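Transcriptional repressor PadR (Bacillus cereus, PDB 6JYI) is a PadR-like transcriptional regulator that binds DNA, probably as a two-fold symmetric dimer built around long C-terminal helices. Local coordinates at the interface of chains A and B. Sequence-based numbering; all coordinates share one arbitrary frame. Chains: chain A/B, Transcriptional repressor PadR.

The interface of chains A and B. Residues chain A 85-86, 89; chain B 108, 111-112.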
ATOM      1  N   PHE A  85     -19.469   5.236  10.534  1.00 24.23           N
ATOM      2  CA  PHE A  85     -18.093   5.024  11.036  1.00 23.58           C
ATOM      3  C   PHE A  85     -18.035   3.816  11.998  1.00 24.22           C
ATOM      4  O   PHE A  85     -17.196   2.910  11.850  1.00 24.13           O
ATOM      5  CB  PHE A  85     -17.569   6.228  11.764  1.00 22.84           C
ATOM      6  CG  PHE A  85     -16.187   6.016  12.304  1.00 23.81           C
ATOM      7  CD1 PHE A  85     -15.120   5.881  11.428  1.00 27.69           C
ATOM      8  CD2 PHE A  85     -15.977   5.881  13.662  1.00 30.27           C
ATOM      9  CE1 PHE A  85     -13.832   5.634  11.928  1.00 27.56           C
ATOM     10  CE2 PHE A  85     -14.672   5.681  14.159  1.00 29.01           C
ATOM     11  CZ  PHE A  85     -13.652   5.545  13.288  1.00 25.85           C
ATOM     12  N   TYR A  86     -18.942   3.789  12.972  1.00 24.10           N
ATOM     13  CA  TYR A  86     -18.920   2.707  13.938  1.00 25.31           C
ATOM     14  C   TYR A  86     -19.229   1.342  13.309  1.00 25.36           C
ATOM     15  O   TYR A  86     -18.636   0.341  13.709  1.00 25.53           O
ATOM     16  CB  TYR A  86     -19.787   2.974  15.161  1.00 25.01           C
ATOM     17  CG  TYR A  86     -19.129   3.826  16.219  1.00 25.36           C
ATOM     18  CD1 TYR A  86     -18.025   3.356  16.951  1.00 26.63           C
ATOM     19  CD2 TYR A  86     -19.569   5.113  16.479  1.00 23.42           C
ATOM     20  CE1 TYR A  86     -17.436   4.137  17.925  1.00 26.81           C
ATOM     21  CE2 TYR A  86     -18.974   5.901  17.458  1.00 26.66           C
ATOM     22  CZ  TYR A  86     -17.898   5.427  18.152  1.00 25.68           C
ATOM     23  OH  TYR A  86     -17.323   6.170  19.150  1.00 27.62           O
HETATM   24  N   MSE A  89     -15.969   0.190  11.796  1.00 23.08           N
HETATM   25  CA  MSE A  89     -15.074  -0.305  12.815  1.00 23.81           C
HETATM   26  C   MSE A  89     -15.354  -1.723  13.273  1.00 25.98           C
HETATM   27  O   MSE A  89     -14.445  -2.361  13.817  1.00 25.54           O
HETATM   28  CB  MSE A  89     -15.017   0.637  14.025  1.00 24.04           C
HETATM   29  CG  MSE A  89     -14.370   1.946  13.736  1.00 24.57           C
HETATM   30 SE   MSE A  89     -12.421   1.861  13.426  1.00 28.26          SE
HETATM   31  CE  MSE A  89     -11.843   1.662  15.259  1.00 24.98           C
TER
ATOM     32  N   PHE B 108      -7.591   5.105  14.359  1.00 21.08           N
ATOM     33  CA  PHE B 108      -8.885   5.403  14.953  1.00 21.41           C
ATOM     34  C   PHE B 108      -9.187   4.574  16.205  1.00 22.38           C
ATOM     35  O   PHE B 108     -10.373   4.451  16.617  1.00 22.77           O
ATOM     36  CB  PHE B 108      -9.984   5.193  13.913  1.00 22.54           C
ATOM     37  CG  PHE B 108      -9.930   6.161  12.724  1.00 21.83           C
ATOM     38  CD1 PHE B 108      -9.777   7.540  12.899  1.00 21.59           C
ATOM     39  CD2 PHE B 108     -10.072   5.675  11.437  1.00 21.97           C
ATOM     40  CE1 PHE B 108      -9.717   8.383  11.819  1.00 23.17           C
ATOM     41  CE2 PHE B 108     -10.038   6.508  10.370  1.00 23.95           C
ATOM     42  CZ  PHE B 108      -9.846   7.866  10.542  1.00 23.64           C
ATOM     43  N   TYR B 111     -11.642   4.876  19.300  1.00 25.63           N
ATOM     44  CA  TYR B 111     -13.050   4.612  19.153  1.00 25.69           C
ATOM     45  C   TYR B 111     -13.357   3.108  19.245  1.00 26.99           C
ATOM     46  O   TYR B 111     -14.475   2.713  18.985  1.00 27.29           O
ATOM     47  CB  TYR B 111     -13.544   5.214  17.839  1.00 25.75           C
ATOM     48  CG  TYR B 111     -13.359   6.712  17.844  1.00 25.56           C
ATOM     49  CD1 TYR B 111     -14.185   7.518  18.596  1.00 27.51           C
ATOM     50  CD2 TYR B 111     -12.305   7.297  17.159  1.00 30.90           C
ATOM     51  CE1 TYR B 111     -14.011   8.895  18.659  1.00 29.46           C
ATOM     52  CE2 TYR B 111     -12.100   8.685  17.208  1.00 32.47           C
ATOM     53  CZ  TYR B 111     -12.958   9.475  17.947  1.00 33.21           C
ATOM     54  OH  TYR B 111     -12.784  10.841  18.028  1.00 36.81           O
ATOM     55  N   SER B 112     -12.362   2.306  19.618  1.00 26.00           N
ATOM     56  CA  SER B 112     -12.549   0.877  19.774  1.00 27.71           C
ATOM     57  C   SER B 112     -12.484   0.573  21.275  1.00 28.49           C
ATOM     58  O   SER B 112     -12.834   1.415  22.082  1.00 29.83           O
ATOM     59  CB  SER B 112     -11.496   0.137  18.986  1.00 26.77           C
ATOM     60  OG  SER B 112     -11.759  -1.235  18.914  1.00 26.98           O
TER
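The ring of A:Phe85 meets B:Phe108 edge to face, its outer rim directed at the face of the partner ring, with the two planes at 88° and the centroids 5.3 Å apart. A:Phe85 CE1 touches B:Phe108 CD2 at 3.8 Å, while CZ sits 3.7 Å from B:Phe108 CB, which lies in the plane of the A:Phe85 ring at its edge. The CB of B:Tyr111 borders the same edge, against CE2, so the far end of this phenyl ring fits between the roots of two aromatic side chains of chain B. One face of A:Phe85 carries A:Met89 CG, 3.6 Å above the plane and shifted toward the rim. CG of A:Phe85 is anti to its own backbone nitrogen (chi1 179°), which carries the ring away from helix 79-89 toward chain B.

A:Tyr86, on the same helix, turns the edge of its ring toward the backbone of B:Tyr111: CE1 lies 3.5 Å from the carbonyl O, which is in the ring plane. The phenol oxygen OH packs at 3.5 Å against CD1 of B:Tyr111, and the two tyrosine side chains cross at about a right angle. B:Tyr111, at the end of the 3-10 helix 109-111, is thus flanked by A:Phe85 and A:Tyr86.

The chain of selenomethionine A:Met89 is bent at chi2 and chi3, which brings its terminal methyl CE within 3.4 Å of B:Phe108 O; B:Ser112 CB is a more distant neighbour of this methyl.

The residues here meet mainly through ring and methyl contacts, with a ring edge and a methyl resting on backbone carbonyls. The patch joins helix 79-89, which follows strands 59-64 and 72-77 on the winged helix-turn-helix side of one subunit, to the 108-112 turn of the other. Repeated by the two-fold axis, it probably helps set the position of each DNA-binding domain in the dimer.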